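Local coordinates for lipoprotein (Clostridium difficile, PDB 4OTE) that probably binds methionine as the substrate-binding lipoprotein of a bacterial transport system, here holding selenomethionine and zinc ions, at residues C85-Y90 with L119-S124; V166-I171 with N186-A191. All blocks are in the same frame, centred on the assembly; numbering follows the deposited sequence.

In the fold
Both contacts belong to the mixed five-stranded sheet that is the core of one lobe, and their centres are about 8 Å apart. Contact 1 packs the end of helix 112-124 on strand 88-90 and the loop that leads into it. Contact 2 reaches across that same strand, joining strands 168-171 and 187-190, which pair with it on opposite sides. Both bury two of their four touching residues and join their segments by apolar side chains. Contact 1 adds a water bridge where the chain arrives from the other lobe and has polar groups on its outer helix surface, whereas contact 2 is wholly apolar, with two aromatic edges meeting.

Contact 1: C85-Y90 with L119-S124; sequences CPAILY and LRYLES. With MSE (selenomethionine), chain C.
A87 and L89 meet Y121 and L122 in a small helix-on-sheet packing, where helix 112-124 lies over strand 88-90 in one alpha/beta lobe of the periplasmic binding protein fold. Residues 85-87 carry the chain from strand 76-84, in the sheet of the other lobe, into this strand, so the contact begins close to an interlobe crossing. The methyl of A87 points at the helix and reaches CE2 of Y121 at 4.1 Å, approaching the ring obliquely. With CG of Y121 placed beside its backbone N, opposite the carbonyl carbon (chi1 -67°), the ring extends from the helix toward the loop and takes its hydroxyl there. A water closes the join: A87 N donates to it over 2.8 Å, and Y121 OH is hydrogen-bonded to the same water, also at 2.8 Å. The helix is thereby tied through solvent to a loop amide.

Two residues further on, within the strand, CD2 of L89 and CD2 of L122 come together at 4.5 Å. F170 of strand 168-171 touches both leucines, and F151 lies against L122, so this pair belongs to a wider apolar layer under the helix. I88 and Y90 are turned to the opposite face of the sheet, where I88 CG2 sits 3.5 Å above the Y90 ring plane, toward its rim. On the helix itself, R120 NH1 and E123 OE1 form a salt bridge of 2.7 Å, its hydrogen bond weak because of a bent N-H...O angle; their remaining polar ends bond P131 O and L130 N. S124 OG donates to Y121 O one turn back. C85, at the start of the crossing, lines the ligand pocket, its CB 3.7 Å from O of the bound selenomethionine.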
loop_
_atom_site.group_PDB
_atom_site.type_symbol
_atom_site.label_atom_id
_atom_site.label_comp_id
_atom_site.label_asym_id
_atom_site.label_seq_id
_atom_site.Cartn_x
_atom_site.Cartn_y
_atom_site.Cartn_z
ATOM N N CYS A 85 0.776 -2.039 5.565
ATOM C CA CYS A 85 1.921 -2.340 4.730
ATOM C C CYS A 85 2.868 -1.148 4.828
ATOM O O CYS A 85 2.894 -0.302 3.932
ATOM C CB CYS A 85 1.481 -2.553 3.275
ATOM S SG CYS A 85 0.295 -3.899 3.014
ATOM N N PRO A 86 3.636 -1.063 5.932
ATOM C CA PRO A 86 4.501 0.095 6.133
ATOM C C PRO A 86 5.430 0.310 4.949
ATOM O O PRO A 86 5.975 -0.656 4.413
ATOM C CB PRO A 86 5.315 -0.276 7.377
ATOM C CG PRO A 86 4.520 -1.313 8.079
ATOM C CD PRO A 86 3.772 -2.053 7.015
ATOM N N ALA A 87 5.589 1.565 4.537
ATOM C CA ALA A 87 6.543 1.916 3.494
ATOM C C ALA A 87 7.937 1.498 3.932
ATOM O O ALA A 87 8.308 1.679 5.087
ATOM C CB ALA A 87 6.505 3.412 3.215
ATOM N N ILE A 88 8.692 0.920 3.011
ATOM C CA ILE A 88 10.050 0.484 3.289
ATOM C C ILE A 88 11.005 1.215 2.359
ATOM O O ILE A 88 10.742 1.343 1.160
ATOM C CB ILE A 88 10.197 -1.047 3.138
ATOM C CG1 ILE A 88 9.415 -1.748 4.255
ATOM C CG2 ILE A 88 11.669 -1.457 3.191
ATOM C CD1 ILE A 88 9.259 -3.240 4.059
ATOM N N LEU A 89 12.097 1.715 2.929
ATOM C CA LEU A 89 13.147 2.372 2.166
ATOM C C LEU A 89 14.167 1.308 1.773
ATOM O O LEU A 89 14.769 0.673 2.642
ATOM C CB LEU A 89 13.799 3.477 3.005
ATOM C CG LEU A 89 14.845 4.381 2.335
ATOM C CD1 LEU A 89 14.253 5.143 1.163
ATOM C CD2 LEU A 89 15.443 5.349 3.347
ATOM N N TYR A 90 14.326 1.099 0.466
ATOM C CA TYR A 90 15.229 0.085 -0.074
ATOM C C TYR A 90 16.489 0.737 -0.625
ATOM O O TYR A 90 16.476 1.907 -1.001
ATOM C CB TYR A 90 14.550 -0.701 -1.199
ATOM C CG TYR A 90 13.382 -1.548 -0.755
ATOM C CD1 TYR A 90 12.102 -1.012 -0.683
ATOM C CD2 TYR A 90 13.550 -2.889 -0.427
ATOM C CE1 TYR A 90 11.025 -1.782 -0.288
ATOM C CE2 TYR A 90 12.477 -3.669 -0.028
ATOM C CZ TYR A 90 11.214 -3.111 0.038
ATOM O OH TYR A 90 10.136 -3.869 0.433
ATOM N N LEU A 119 8.512 12.240 2.935
ATOM C CA LEU A 119 9.369 13.320 3.419
ATOM C C LEU A 119 9.274 13.458 4.933
ATOM O O LEU A 119 10.279 13.720 5.595
ATOM C CB LEU A 119 9.020 14.647 2.745
ATOM C CG LEU A 119 9.335 14.742 1.249
ATOM C CD1 LEU A 119 8.729 16.012 0.668
ATOM C CD2 LEU A 119 10.834 14.693 0.986
ATOM N N ARG A 120 8.072 13.269 5.479
ATOM C CA ARG A 120 7.878 13.318 6.929
ATOM C C ARG A 120 8.519 12.131 7.646
ATOM O O ARG A 120 8.965 12.271 8.787
ATOM C CB ARG A 120 6.394 13.426 7.289
ATOM C CG ARG A 120 5.769 14.751 6.867
ATOM C CD ARG A 120 5.063 15.454 8.018
ATOM N NE ARG A 120 4.631 16.809 7.659
ATOM C CZ ARG A 120 5.237 17.943 8.023
ATOM N NH1 ARG A 120 6.336 17.938 8.773
ATOM N NH2 ARG A 120 4.731 19.107 7.628
ATOM N N TYR A 121 8.570 10.969 6.992
ATOM C CA TYR A 121 9.311 9.835 7.547
ATOM C C TYR A 121 10.788 10.210 7.664
ATOM O O TYR A 121 11.404 10.009 8.710
ATOM C CB TYR A 121 9.165 8.567 6.692
ATOM C CG TYR A 121 7.778 7.945 6.648
ATOM C CD1 TYR A 121 6.961 7.896 7.780
ATOM C CD2 TYR A 121 7.301 7.363 5.474
ATOM C CE1 TYR A 121 5.702 7.318 7.732
ATOM C CE2 TYR A 121 6.046 6.782 5.418
ATOM C CZ TYR A 121 5.248 6.758 6.549
ATOM O OH TYR A 121 3.995 6.173 6.489
ATOM N N LEU A 122 11.342 10.775 6.594
ATOM C CA LEU A 122 12.741 11.205 6.584
ATOM C C LEU A 122 13.025 12.292 7.629
ATOM O O LEU A 122 14.121 12.336 8.199
ATOM C CB LEU A 122 13.153 11.683 5.189
ATOM C CG LEU A 122 13.169 10.605 4.098
ATOM C CD1 LEU A 122 13.436 11.226 2.735
ATOM C CD2 LEU A 122 14.194 9.522 4.399
ATOM N N GLU A 123 12.042 13.157 7.880
ATOM C CA GLU A 123 12.135 14.141 8.956
ATOM C C GLU A 123 12.212 13.461 10.320
ATOM O O GLU A 123 13.050 13.816 11.149
ATOM C CB GLU A 123 10.937 15.097 8.926
ATOM C CG GLU A 123 10.920 16.121 10.054
ATOM C CD GLU A 123 9.817 17.149 9.895
ATOM O OE1 GLU A 123 8.679 16.754 9.563
ATOM O OE2 GLU A 123 10.086 18.353 10.109
ATOM N N SER A 124 11.347 12.476 10.543
ATOM C CA SER A 124 11.262 11.809 11.847
ATOM C C SER A 124 12.537 11.043 12.219
ATOM O O SER A 124 12.761 10.763 13.395
ATOM C CB SER A 124 10.049 10.874 11.899
ATOM O OG SER A 124 10.269 9.699 11.142
HETATM N N MSE C 301 -0.218 -1.410 -0.108
HETATM C CA MSE C 301 -0.141 0.080 -0.276
HETATM C C MSE C 301 0.308 0.681 1.010
HETATM O O MSE C 301 -0.314 0.466 2.056
HETATM O OXT MSE C 301 1.306 1.405 1.021
HETATM C CB MSE C 301 -1.475 0.709 -0.673
HETATM C CG MSE C 301 -1.328 2.199 -0.993
HETATM SE SE MSE C 301 -3.090 3.025 -1.315
HETATM C CE MSE C 301 -3.431 2.202 -3.059
HETATM O O HOH W 1 3.762 3.586 5.322
#

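Contact 2: V166-I171 with N186-A191; sequences VTAAFI and NGIYTA
The F170 ring, with CG beside the backbone N (chi1 -85°), and the Y189 ring, with CG swung opposite its own N (chi1 167°), converge from two strands that do not pair with each other. They meet edge to edge: F170 CE1 is 4.0 Å from Y189 CD2 and 4.2 Å from CE2, and each touching atom lies near the plane of the other ring. Neither face is used, so this is a van der Waals meeting of rims and not a stack.

At the other end, the methyl of A168 faces I188, which brings CD1 to 4.3 Å from A168 CB. The short alanine and the longer isoleucine together span the gap, for the CA atoms of the two are 8.7 Å apart. Between them runs strand 88-90, and L89 on it lies between A168 and I188, on the same face, touching both. Helix 112-124 covers the aromatic end: N118 rests on F170, and Y121 on Y189.

I188 and Y189 both direct their side chains to this face, although they are consecutive. Both are bonded by backbone to L89, and the psi of -8° at I188 departs from extended values, as in a classic beta bulge. The arrangement is that of next-nearest strands, each antiparallel to the one between them and therefore parallel to each other, packing across it beneath a helix in an alpha/beta lobe of the binding-protein fold.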
loop_
_atom_site.group_PDB
_atom_site.type_symbol
_atom_site.label_atom_id
_atom_site.label_comp_id
_atom_site.label_asym_id
_atom_site.label_seq_id
_atom_site.Cartn_x
_atom_site.Cartn_y
_atom_site.Cartn_z
ATOM N N VAL A 166 19.976 5.106 -8.131
ATOM C CA VAL A 166 19.789 6.021 -6.995
ATOM C C VAL A 166 20.381 5.415 -5.725
ATOM O O VAL A 166 20.744 4.244 -5.710
ATOM C CB VAL A 166 18.296 6.363 -6.760
ATOM C CG1 VAL A 166 17.686 6.980 -8.010
ATOM C CG2 VAL A 166 17.505 5.133 -6.321
ATOM N N THR A 167 20.482 6.215 -4.666
ATOM C CA THR A 167 21.049 5.743 -3.401
ATOM C C THR A 167 20.054 4.865 -2.654
ATOM O O THR A 167 20.414 3.796 -2.174
ATOM C CB THR A 167 21.470 6.901 -2.475
ATOM O OG1 THR A 167 22.309 7.814 -3.191
ATOM C CG2 THR A 167 22.228 6.368 -1.256
ATOM N N ALA A 168 18.814 5.337 -2.551
ATOM C CA ALA A 168 17.735 4.595 -1.899
ATOM C C ALA A 168 16.382 4.956 -2.514
ATOM O O ALA A 168 16.276 5.944 -3.237
ATOM C CB ALA A 168 17.726 4.886 -0.409
ATOM N N ALA A 169 15.354 4.157 -2.222
ATOM C CA ALA A 169 14.011 4.407 -2.752
ATOM C C ALA A 169 12.905 3.874 -1.836
ATOM O O ALA A 169 13.019 2.772 -1.295
ATOM C CB ALA A 169 13.877 3.795 -4.138
ATOM N N PHE A 170 11.851 4.671 -1.662
ATOM C CA PHE A 170 10.637 4.236 -0.961
ATOM C C PHE A 170 9.749 3.459 -1.933
ATOM O O PHE A 170 9.353 3.995 -2.971
ATOM C CB PHE A 170 9.847 5.437 -0.420
ATOM C CG PHE A 170 10.320 5.937 0.923
ATOM C CD1 PHE A 170 10.107 5.188 2.071
ATOM C CD2 PHE A 170 10.939 7.174 1.042
ATOM C CE1 PHE A 170 10.525 5.650 3.309
ATOM C CE2 PHE A 170 11.362 7.638 2.278
ATOM C CZ PHE A 170 11.151 6.878 3.412
ATOM N N ILE A 171 9.441 2.202 -1.603
ATOM C CA ILE A 171 8.642 1.346 -2.485
ATOM C C ILE A 171 7.543 0.605 -1.719
ATOM O O ILE A 171 7.812 -0.095 -0.733
ATOM C CB ILE A 171 9.523 0.311 -3.226
ATOM C CG1 ILE A 171 10.714 0.996 -3.906
ATOM C CG2 ILE A 171 8.699 -0.446 -4.265
ATOM C CD1 ILE A 171 11.649 0.052 -4.628
ATOM N N ASN A 186 17.678 -5.855 1.729
ATOM C CA ASN A 186 17.911 -4.529 1.144
ATOM C C ASN A 186 17.118 -3.358 1.728
ATOM O O ASN A 186 17.249 -2.228 1.259
ATOM C CB ASN A 186 17.678 -4.611 -0.367
ATOM C CG ASN A 186 18.828 -5.278 -1.085
ATOM O OD1 ASN A 186 18.761 -6.455 -1.436
ATOM N ND2 ASN A 186 19.912 -4.538 -1.269
ATOM N N GLY A 187 16.305 -3.617 2.747
ATOM C CA GLY A 187 15.562 -2.559 3.418
ATOM C C GLY A 187 16.430 -1.909 4.475
ATOM O O GLY A 187 17.116 -2.600 5.221
ATOM N N ILE A 188 16.416 -0.579 4.531
ATOM C CA ILE A 188 17.201 0.159 5.526
ATOM C C ILE A 188 16.332 0.945 6.516
ATOM O O ILE A 188 16.833 1.490 7.489
ATOM C CB ILE A 188 18.228 1.104 4.854
ATOM C CG1 ILE A 188 17.541 2.244 4.099
ATOM C CG2 ILE A 188 19.128 0.320 3.908
ATOM C CD1 ILE A 188 18.514 3.259 3.529
ATOM N N TYR A 189 15.031 0.999 6.264
ATOM C CA TYR A 189 14.106 1.696 7.145
ATOM C C TYR A 189 12.693 1.240 6.833
ATOM O O TYR A 189 12.312 1.138 5.665
ATOM C CB TYR A 189 14.220 3.216 6.968
ATOM C CG TYR A 189 13.088 3.994 7.603
ATOM C CD1 TYR A 189 13.093 4.281 8.965
ATOM C CD2 TYR A 189 12.009 4.431 6.843
ATOM C CE1 TYR A 189 12.058 4.989 9.552
ATOM C CE2 TYR A 189 10.966 5.134 7.422
ATOM C CZ TYR A 189 10.996 5.416 8.774
ATOM O OH TYR A 189 9.957 6.115 9.344
ATOM N N THR A 190 11.935 0.950 7.885
ATOM C CA THR A 190 10.523 0.624 7.768
ATOM C C THR A 190 9.736 1.682 8.526
ATOM O O THR A 190 10.123 2.073 9.630
ATOM C CB THR A 190 10.225 -0.764 8.360
ATOM O OG1 THR A 190 11.124 -1.724 7.797
ATOM C CG2 THR A 190 8.789 -1.188 8.064
ATOM N N ALA A 191 8.641 2.145 7.931
ATOM C CA ALA A 191 7.828 3.202 8.534
ATOM C C ALA A 191 7.069 2.682 9.751
ATOM O O ALA A 191 6.821 1.480 9.862
ATOM C CB ALA A 191 6.857 3.775 7.510
#